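Local structure of acetyltransferase PA1377 (Pseudomonas aeruginosa, 2VI7) at residues R9-S14 against V62-G67; T126-N131 against D151-D156. The protein probably works as a GNAT-family N-acetyltransferase, expected to pass an acetyl group from acetyl-coenzyme A to the amine of a substrate not yet identified. All coordinates share one frame; numbering follows the deposited sequence.

Contact 1 (R9-S14 against V62-G67); sequences RLERYS and VALHQG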
ATOM      1  N   ARG A   9      -3.246 -21.971  20.446  1.00 49.33           N
ATOM      2  CA  ARG A   9      -2.917 -20.821  21.286  1.00 48.24           C
ATOM      3  C   ARG A   9      -2.487 -19.665  20.404  1.00 46.21           C
ATOM      4  O   ARG A   9      -1.664 -19.846  19.512  1.00 45.26           O
ATOM      5  CB  ARG A   9      -1.739 -21.135  22.210  1.00 50.95           C
ATOM      6  CG  ARG A   9      -2.082 -21.455  23.651  1.00 55.24           C
ATOM      7  CD  ARG A   9      -0.821 -21.363  24.509  1.00 59.30           C
ATOM      8  NE  ARG A   9      -0.866 -22.148  25.745  1.00 63.73           N
ATOM      9  CZ  ARG A   9      -1.571 -21.835  26.837  1.00 65.32           C
ATOM     10  NH1 ARG A   9      -2.325 -20.741  26.860  1.00 65.59           N
ATOM     11  NH2 ARG A   9      -1.477 -22.598  27.932  1.00 65.36           N
ATOM     12  N   LEU A  10      -3.033 -18.481  20.656  1.00 43.93           N
ATOM     13  CA  LEU A  10      -2.656 -17.299  19.894  1.00 41.74           C
ATOM     14  C   LEU A  10      -1.723 -16.498  20.777  1.00 41.58           C
ATOM     15  O   LEU A  10      -1.967 -16.349  21.973  1.00 42.18           O
ATOM     16  CB  LEU A  10      -3.881 -16.457  19.535  1.00 40.64           C
ATOM     17  CG  LEU A  10      -4.838 -17.091  18.528  1.00 39.77           C
ATOM     18  CD1 LEU A  10      -5.983 -16.137  18.246  1.00 39.13           C
ATOM     19  CD2 LEU A  10      -4.091 -17.405  17.245  1.00 39.22           C
ATOM     20  N   GLU A  11      -0.646 -15.997  20.192  1.00 41.36           N
ATOM     21  CA  GLU A  11       0.311 -15.224  20.955  1.00 41.99           C
ATOM     22  C   GLU A  11       0.957 -14.165  20.094  1.00 40.26           C
ATOM     23  O   GLU A  11       1.020 -14.302  18.878  1.00 39.42           O
ATOM     24  CB  GLU A  11       1.375 -16.153  21.549  1.00 45.61           C
ATOM     25  CG  GLU A  11       0.906 -16.872  22.810  1.00 50.63           C
ATOM     26  CD  GLU A  11       1.954 -17.829  23.369  1.00 55.03           C
ATOM     27  OE1 GLU A  11       3.168 -17.538  23.197  1.00 57.07           O
ATOM     28  OE2 GLU A  11       1.549 -18.849  23.981  1.00 55.93           O
ATOM     29  N   ARG A  12       1.407 -13.098  20.739  1.00 39.83           N
ATOM     30  CA  ARG A  12       2.070 -12.011  20.046  1.00 41.82           C
ATOM     31  C   ARG A  12       3.420 -12.495  19.511  1.00 42.62           C
ATOM     32  O   ARG A  12       4.233 -13.085  20.237  1.00 42.35           O
ATOM     33  CB  ARG A  12       2.265 -10.822  20.994  1.00 42.03           C
ATOM     34  CG  ARG A  12       2.977  -9.611  20.404  1.00 43.32           C
ATOM     35  CD  ARG A  12       2.150  -8.924  19.332  1.00 46.09           C
ATOM     36  NE  ARG A  12       2.822  -7.730  18.821  1.00 50.02           N
ATOM     37  CZ  ARG A  12       2.659  -6.500  19.307  1.00 51.46           C
ATOM     38  NH1 ARG A  12       1.835  -6.282  20.324  1.00 53.12           N
ATOM     39  NH2 ARG A  12       3.321  -5.481  18.771  1.00 52.32           N
ATOM     40  N   TYR A  13       3.646 -12.249  18.228  1.00 43.21           N
ATOM     41  CA  TYR A  13       4.887 -12.654  17.591  1.00 44.23           C
ATOM     42  C   TYR A  13       6.086 -11.945  18.214  1.00 45.25           C
ATOM     43  O   TYR A  13       6.200 -10.712  18.155  1.00 44.77           O
ATOM     44  CB  TYR A  13       4.834 -12.355  16.089  1.00 43.54           C
ATOM     45  CG  TYR A  13       6.151 -12.579  15.368  1.00 42.34           C
ATOM     46  CD1 TYR A  13       6.757 -13.835  15.345  1.00 42.52           C
ATOM     47  CD2 TYR A  13       6.778 -11.535  14.694  1.00 42.16           C
ATOM     48  CE1 TYR A  13       7.954 -14.043  14.658  1.00 42.59           C
ATOM     49  CE2 TYR A  13       7.970 -11.732  14.007  1.00 42.83           C
ATOM     50  CZ  TYR A  13       8.555 -12.984  13.988  1.00 42.07           C
ATOM     51  OH  TYR A  13       9.728 -13.173  13.289  1.00 44.31           O
ATOM     52  N   SER A  14       6.974 -12.742  18.807  1.00 45.68           N
ATOM     53  CA  SER A  14       8.191 -12.234  19.429  1.00 46.30           C
ATOM     54  C   SER A  14       9.373 -13.141  19.082  1.00 46.59           C
ATOM     55  O   SER A  14       9.194 -14.203  18.480  1.00 46.00           O
ATOM     56  CB  SER A  14       8.016 -12.131  20.952  1.00 45.38           C
ATOM     57  OG  SER A  14       7.564 -13.351  21.510  1.00 46.42           O
ATOM     58  N   VAL A  62       0.704 -15.220  16.074  1.00 31.51           N
ATOM     59  CA  VAL A  62       1.130 -16.521  15.608  1.00 31.64           C
ATOM     60  C   VAL A  62       0.190 -17.495  16.273  1.00 31.73           C
ATOM     61  O   VAL A  62      -0.143 -17.324  17.442  1.00 31.86           O
ATOM     62  CB  VAL A  62       2.573 -16.848  16.030  1.00 32.27           C
ATOM     63  CG1 VAL A  62       3.543 -16.133  15.118  1.00 31.93           C
ATOM     64  CG2 VAL A  62       2.799 -16.437  17.480  1.00 33.28           C
ATOM     65  N   ALA A  63      -0.265 -18.486  15.517  1.00 32.19           N
ATOM     66  CA  ALA A  63      -1.155 -19.502  16.044  1.00 33.44           C
ATOM     67  C   ALA A  63      -0.245 -20.659  16.393  1.00 35.29           C
ATOM     68  O   ALA A  63       0.559 -21.081  15.568  1.00 35.02           O
ATOM     69  CB  ALA A  63      -2.152 -19.917  14.991  1.00 33.10           C
ATOM     70  N   LEU A  64      -0.372 -21.166  17.614  1.00 38.68           N
ATOM     71  CA  LEU A  64       0.467 -22.264  18.090  1.00 41.23           C
ATOM     72  C   LEU A  64      -0.303 -23.517  18.499  1.00 44.26           C
ATOM     73  O   LEU A  64      -1.411 -23.453  19.034  1.00 43.89           O
ATOM     74  CB  LEU A  64       1.283 -21.800  19.300  1.00 38.60           C
ATOM     75  CG  LEU A  64       2.149 -20.557  19.158  1.00 38.10           C
ATOM     76  CD1 LEU A  64       2.573 -20.079  20.522  1.00 38.74           C
ATOM     77  CD2 LEU A  64       3.353 -20.874  18.315  1.00 38.99           C
ATOM     78  N   HIS A  65       0.309 -24.660  18.236  1.00 47.88           N
ATOM     79  CA  HIS A  65      -0.249 -25.944  18.627  1.00 52.37           C
ATOM     80  C   HIS A  65       0.937 -26.722  19.172  1.00 53.89           C
ATOM     81  O   HIS A  65       1.898 -26.976  18.442  1.00 54.74           O
ATOM     82  CB  HIS A  65      -0.830 -26.708  17.448  1.00 54.15           C
ATOM     83  CG  HIS A  65      -1.303 -28.076  17.820  1.00 56.29           C
ATOM     84  ND1 HIS A  65      -2.345 -28.279  18.698  1.00 56.94           N
ATOM     85  CD2 HIS A  65      -0.852 -29.307  17.475  1.00 56.44           C
ATOM     86  CE1 HIS A  65      -2.515 -29.576  18.881  1.00 57.52           C
ATOM     87  NE2 HIS A  65      -1.621 -30.222  18.153  1.00 56.97           N
ATOM     88  N   GLN A  66       0.886 -27.098  20.444  1.00 54.57           N
ATOM     89  CA  GLN A  66       2.011 -27.816  21.041  1.00 55.09           C
ATOM     90  C   GLN A  66       3.331 -27.079  20.702  1.00 55.26           C
ATOM     91  O   GLN A  66       4.312 -27.705  20.295  1.00 56.62           O
ATOM     92  CB  GLN A  66       2.080 -29.253  20.501  1.00 55.27           C
ATOM     93  CG  GLN A  66       0.735 -29.963  20.360  1.00 54.24           C
ATOM     94  CD  GLN A  66       0.434 -30.907  21.508  1.00 52.78           C
ATOM     95  N   GLY A  67       3.344 -25.755  20.830  1.00 54.25           N
ATOM     96  CA  GLY A  67       4.565 -25.007  20.567  1.00 54.78           C
ATOM     97  C   GLY A  67       5.043 -24.830  19.132  1.00 55.64           C
ATOM     98  O   GLY A  67       6.071 -24.184  18.902  1.00 56.93           O
TER

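Contact 2 (T126-N131 against D151-D156); sequences TVYTDN and DYAVRD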
ATOM      1  N   THR A 126      -6.064  -8.235   0.583  1.00 23.54           N
ATOM      2  CA  THR A 126      -6.067  -8.627  -0.822  1.00 22.71           C
ATOM      3  C   THR A 126      -5.976 -10.136  -0.741  1.00 20.82           C
ATOM      4  O   THR A 126      -5.394 -10.671   0.191  1.00 20.05           O
ATOM      5  CB  THR A 126      -4.845  -8.073  -1.618  1.00 23.18           C
ATOM      6  OG1 THR A 126      -3.629  -8.497  -0.993  1.00 26.12           O
ATOM      7  CG2 THR A 126      -4.889  -6.554  -1.705  1.00 21.24           C
ATOM      8  N   VAL A 127      -6.579 -10.818  -1.699  1.00 20.16           N
ATOM      9  CA  VAL A 127      -6.566 -12.273  -1.721  1.00 19.99           C
ATOM     10  C   VAL A 127      -6.592 -12.714  -3.185  1.00 20.46           C
ATOM     11  O   VAL A 127      -7.238 -12.089  -4.029  1.00 21.78           O
ATOM     12  CB  VAL A 127      -7.797 -12.857  -0.916  1.00 19.77           C
ATOM     13  CG1 VAL A 127      -9.078 -12.226  -1.366  1.00 19.13           C
ATOM     14  CG2 VAL A 127      -7.939 -14.323  -1.139  1.00 19.62           C
ATOM     15  N   TYR A 128      -5.864 -13.775  -3.502  1.00 20.67           N
ATOM     16  CA  TYR A 128      -5.830 -14.270  -4.874  1.00 20.81           C
ATOM     17  C   TYR A 128      -7.222 -14.679  -5.330  1.00 20.85           C
ATOM     18  O   TYR A 128      -7.916 -15.386  -4.614  1.00 22.28           O
ATOM     19  CB  TYR A 128      -4.859 -15.435  -4.950  1.00 20.84           C
ATOM     20  CG  TYR A 128      -3.431 -14.975  -4.738  1.00 22.40           C
ATOM     21  CD1 TYR A 128      -2.611 -15.570  -3.783  1.00 21.22           C
ATOM     22  CD2 TYR A 128      -2.903 -13.918  -5.488  1.00 22.30           C
ATOM     23  CE1 TYR A 128      -1.296 -15.123  -3.578  1.00 20.52           C
ATOM     24  CE2 TYR A 128      -1.595 -13.462  -5.286  1.00 22.61           C
ATOM     25  CZ  TYR A 128      -0.797 -14.071  -4.331  1.00 21.67           C
ATOM     26  OH  TYR A 128       0.495 -13.632  -4.123  1.00 25.07           O
ATOM     27  N   THR A 129      -7.624 -14.237  -6.521  1.00 21.79           N
ATOM     28  CA  THR A 129      -8.964 -14.523  -7.045  1.00 23.01           C
ATOM     29  C   THR A 129      -9.411 -15.981  -7.095  1.00 25.89           C
ATOM     30  O   THR A 129     -10.615 -16.258  -7.098  1.00 28.25           O
ATOM     31  CB  THR A 129      -9.168 -13.945  -8.463  1.00 19.77           C
ATOM     32  OG1 THR A 129      -8.227 -14.538  -9.363  1.00 23.82           O
ATOM     33  CG2 THR A 129      -9.001 -12.451  -8.458  1.00 17.43           C
ATOM     34  N   ASP A 130      -8.467 -16.915  -7.121  1.00 28.67           N
ATOM     35  CA  ASP A 130      -8.824 -18.332  -7.187  1.00 29.12           C
ATOM     36  C   ASP A 130      -8.689 -19.070  -5.855  1.00 29.72           C
ATOM     37  O   ASP A 130      -8.808 -20.298  -5.810  1.00 31.70           O
ATOM     38  CB  ASP A 130      -7.981 -19.026  -8.264  1.00 31.25           C
ATOM     39  CG  ASP A 130      -6.499 -19.091  -7.911  1.00 34.95           C
ATOM     40  OD1 ASP A 130      -6.083 -18.446  -6.922  1.00 35.11           O
ATOM     41  OD2 ASP A 130      -5.745 -19.789  -8.632  1.00 36.58           O
ATOM     42  N   ASN A 131      -8.442 -18.331  -4.771  1.00 29.36           N
ATOM     43  CA  ASN A 131      -8.311 -18.934  -3.440  1.00 28.51           C
ATOM     44  C   ASN A 131      -9.686 -18.905  -2.771  1.00 27.52           C
ATOM     45  O   ASN A 131      -9.983 -18.012  -1.985  1.00 26.25           O
ATOM     46  CB  ASN A 131      -7.301 -18.150  -2.598  1.00 28.40           C
ATOM     47  CG  ASN A 131      -6.924 -18.868  -1.305  1.00 29.21           C
ATOM     48  OD1 ASN A 131      -7.517 -19.886  -0.938  1.00 29.53           O
ATOM     49  ND2 ASN A 131      -5.932 -18.328  -0.601  1.00 28.19           N
ATOM     50  N   ASP A 151      -2.723  -8.973 -12.606  1.00 26.43           N
ATOM     51  CA  ASP A 151      -1.278  -9.154 -12.570  1.00 25.25           C
ATOM     52  C   ASP A 151      -0.710  -8.411 -11.372  1.00 25.35           C
ATOM     53  O   ASP A 151       0.294  -7.709 -11.461  1.00 25.97           O
ATOM     54  CB  ASP A 151      -0.649  -8.625 -13.855  1.00 26.26           C
ATOM     55  CG  ASP A 151      -1.123  -9.372 -15.087  1.00 29.12           C
ATOM     56  OD1 ASP A 151      -1.818 -10.408 -14.943  1.00 30.17           O
ATOM     57  OD2 ASP A 151      -0.788  -8.924 -16.205  1.00 31.37           O
ATOM     58  N   TYR A 152      -1.373  -8.584 -10.241  1.00 24.25           N
ATOM     59  CA  TYR A 152      -0.981  -7.946  -9.005  1.00 22.42           C
ATOM     60  C   TYR A 152       0.342  -8.470  -8.440  1.00 22.57           C
ATOM     61  O   TYR A 152       1.179  -7.696  -7.973  1.00 22.47           O
ATOM     62  CB  TYR A 152      -2.082  -8.163  -7.982  1.00 22.10           C
ATOM     63  CG  TYR A 152      -1.868  -7.435  -6.684  1.00 20.97           C
ATOM     64  CD1 TYR A 152      -2.090  -6.061  -6.589  1.00 20.11           C
ATOM     65  CD2 TYR A 152      -1.474  -8.122  -5.537  1.00 20.70           C
ATOM     66  CE1 TYR A 152      -1.933  -5.388  -5.376  1.00 20.99           C
ATOM     67  CE2 TYR A 152      -1.312  -7.461  -4.322  1.00 21.58           C
ATOM     68  CZ  TYR A 152      -1.545  -6.098  -4.245  1.00 22.02           C
ATOM     69  OH  TYR A 152      -1.405  -5.453  -3.036  1.00 27.01           O
ATOM     70  N   ALA A 153       0.524  -9.786  -8.473  1.00 22.64           N
ATOM     71  CA  ALA A 153       1.729 -10.399  -7.934  1.00 23.13           C
ATOM     72  C   ALA A 153       2.142 -11.635  -8.704  1.00 23.44           C
ATOM     73  O   ALA A 153       1.418 -12.117  -9.569  1.00 24.17           O
ATOM     74  CB  ALA A 153       1.517 -10.766  -6.457  1.00 22.19           C
ATOM     75  N   VAL A 154       3.330 -12.131  -8.378  1.00 23.99           N
ATOM     76  CA  VAL A 154       3.879 -13.331  -8.989  1.00 22.64           C
ATOM     77  C   VAL A 154       3.547 -14.506  -8.070  1.00 23.81           C
ATOM     78  O   VAL A 154       3.625 -14.400  -6.842  1.00 24.27           O
ATOM     79  CB  VAL A 154       5.437 -13.245  -9.135  1.00 20.75           C
ATOM     80  CG1 VAL A 154       5.993 -14.541  -9.721  1.00 20.20           C
ATOM     81  CG2 VAL A 154       5.817 -12.084 -10.012  1.00 21.46           C
ATOM     82  N   ARG A 155       3.131 -15.608  -8.677  1.00 24.48           N
ATOM     83  CA  ARG A 155       2.834 -16.842  -7.957  1.00 25.70           C
ATOM     84  C   ARG A 155       3.003 -17.970  -8.986  1.00 26.90           C
ATOM     85  O   ARG A 155       2.452 -17.909 -10.089  1.00 26.78           O
ATOM     86  CB  ARG A 155       1.408 -16.835  -7.382  1.00 24.77           C
ATOM     87  CG  ARG A 155       1.139 -17.993  -6.405  1.00 23.82           C
ATOM     88  CD  ARG A 155      -0.352 -18.222  -6.124  1.00 24.53           C
ATOM     89  NE  ARG A 155      -1.111 -18.494  -7.346  1.00 26.35           N
ATOM     90  CZ  ARG A 155      -2.432 -18.648  -7.397  1.00 26.04           C
ATOM     91  NH1 ARG A 155      -3.026 -18.884  -8.558  1.00 24.16           N
ATOM     92  NH2 ARG A 155      -3.163 -18.572  -6.292  1.00 25.03           N
ATOM     93  N   ASP A 156       3.787 -18.985  -8.630  1.00 28.94           N
ATOM     94  CA  ASP A 156       4.056 -20.119  -9.522  1.00 30.96           C
ATOM     95  C   ASP A 156       4.578 -19.674 -10.893  1.00 30.69           C
ATOM     96  O   ASP A 156       4.181 -20.218 -11.927  1.00 30.93           O
ATOM     97  CB  ASP A 156       2.803 -20.975  -9.722  1.00 33.07           C
ATOM     98  CG  ASP A 156       2.172 -21.398  -8.417  1.00 36.03           C
ATOM     99  OD1 ASP A 156       2.921 -21.690  -7.454  1.00 38.30           O
ATOM    100  OD2 ASP A 156       0.923 -21.450  -8.363  1.00 37.30           O
TER

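Contact 1 (R9-S14 against V62-G67)
Arg9 and Leu64 form an antiparallel hydrogen-bonded pair, with Arg9 N 2.7 Å from Leu64 O and Leu64 N 2.6 Å from Arg9 O. Glu11 and Val62 repeat the pattern through two somewhat longer bonds, whose N-H...O angles are 156° and 157°. Leu10 and Ala63 make the non-hydrogen-bonded pair between them; here Leu10 CD2 lies against Ala63 CB at 3.9 Å. On the other face of the sheet, that of Glu11, Leu64 CD1 rests 3.7 Å from Glu11 CD, the two side chains crossing at about a right angle. Val62 divides its branches: CG2 comes 3.1 Å from Glu11 O, a tight approach, while CG1 packs on Tyr13 CB and CD1. Tyr13 CG is anti to the backbone N (chi1 173°), which starts the ring off beside the carbonyl carbon.

A salt bridge from Glu11 OE1 to Arg16 ties down the carboxylate end beyond the pairing. Strand 8-12, the first of the sheet, pairs with strand 58-65, which pairs in turn with strand 68-77. Helix 102-117 packs on the Leu10 and Ala63 face, and Tyr13 reaches helix 18-25.

Contact 2 (T126-N131 against D151-D156)
Tyr128 and Arg155 meet across two backbones that do not pair: the touching parts run 53° from each other, even the nearest CA atoms, those of Tyr128 and Tyr152, stand 9.0 Å apart, and the segments meet largely through side chains. Asp130 and Arg155 reach toward each other tip to tip in a bidentate, end-on salt bridge: Arg155 NH2 donates to Asp130 OD1 at 3.0 Å and Arg155 NH1 to Asp130 OD2 at 2.9 Å. Both oxygens are met on their syn sides and lie close to the guanidinium plane, although the carboxylate plane is turned 33° from it. The bend at chi3 (58°) places Arg155 NE out of line with the otherwise extended start of the chain.

On its way to Asp130, Arg155 slides past Tyr128 in the opposite direction. Its CD stands over one ring face, offset toward the rim and 4.1 Å from Tyr128 CE1, while NH2 lies 3.8 Å from Tyr128 CB. With Arg155 CZ 5.0 Å from the ring centroid, any cation-pi attraction is weak. Ala153 CB meets the edge of the same ring, 3.8 Å from Tyr128 OH, whose hydrogen bond is to Val34 O. Farther along, Thr126 CG2 touches Tyr152 OH at 3.9 Å.

A type I turn from Tyr128 to Asn131 carries Asp130 and ends at the N-cap of helix 132-140. Arg155 NH2 also bonds Gln33 OE1. Arg82 and Arg83 of the second subunit hydrogen-bond to Val154 O and Tyr152 O, respectively. Tyr152 and Ala153 form a classic bulge opposite Val160 of strand 158-168, which also pairs with strand 122-128.

In the fold
Contacts 1 and 2 reach the same mixed sheet on opposite sides of the chain's centre, each centred 14 Å from it. Their own centres are 27 Å apart and their nearest atoms about 16 Å, so neither touches the other. They follow in series along the chain: contact 1 closes before contact 2 opens. Strands 68-77 and 86-95 connect them laterally, running from strand 58-65 to strand 122-128. In GNAT folds acetyl-coenzyme A generally enters between the two parallel central strands, probably 86-95 and 122-128 here, the second of which contributes to contact 2; no cofactor is bound here. Contact 2 also adjoins the second subunit, whereas no other chain of the assembly touches contact 1.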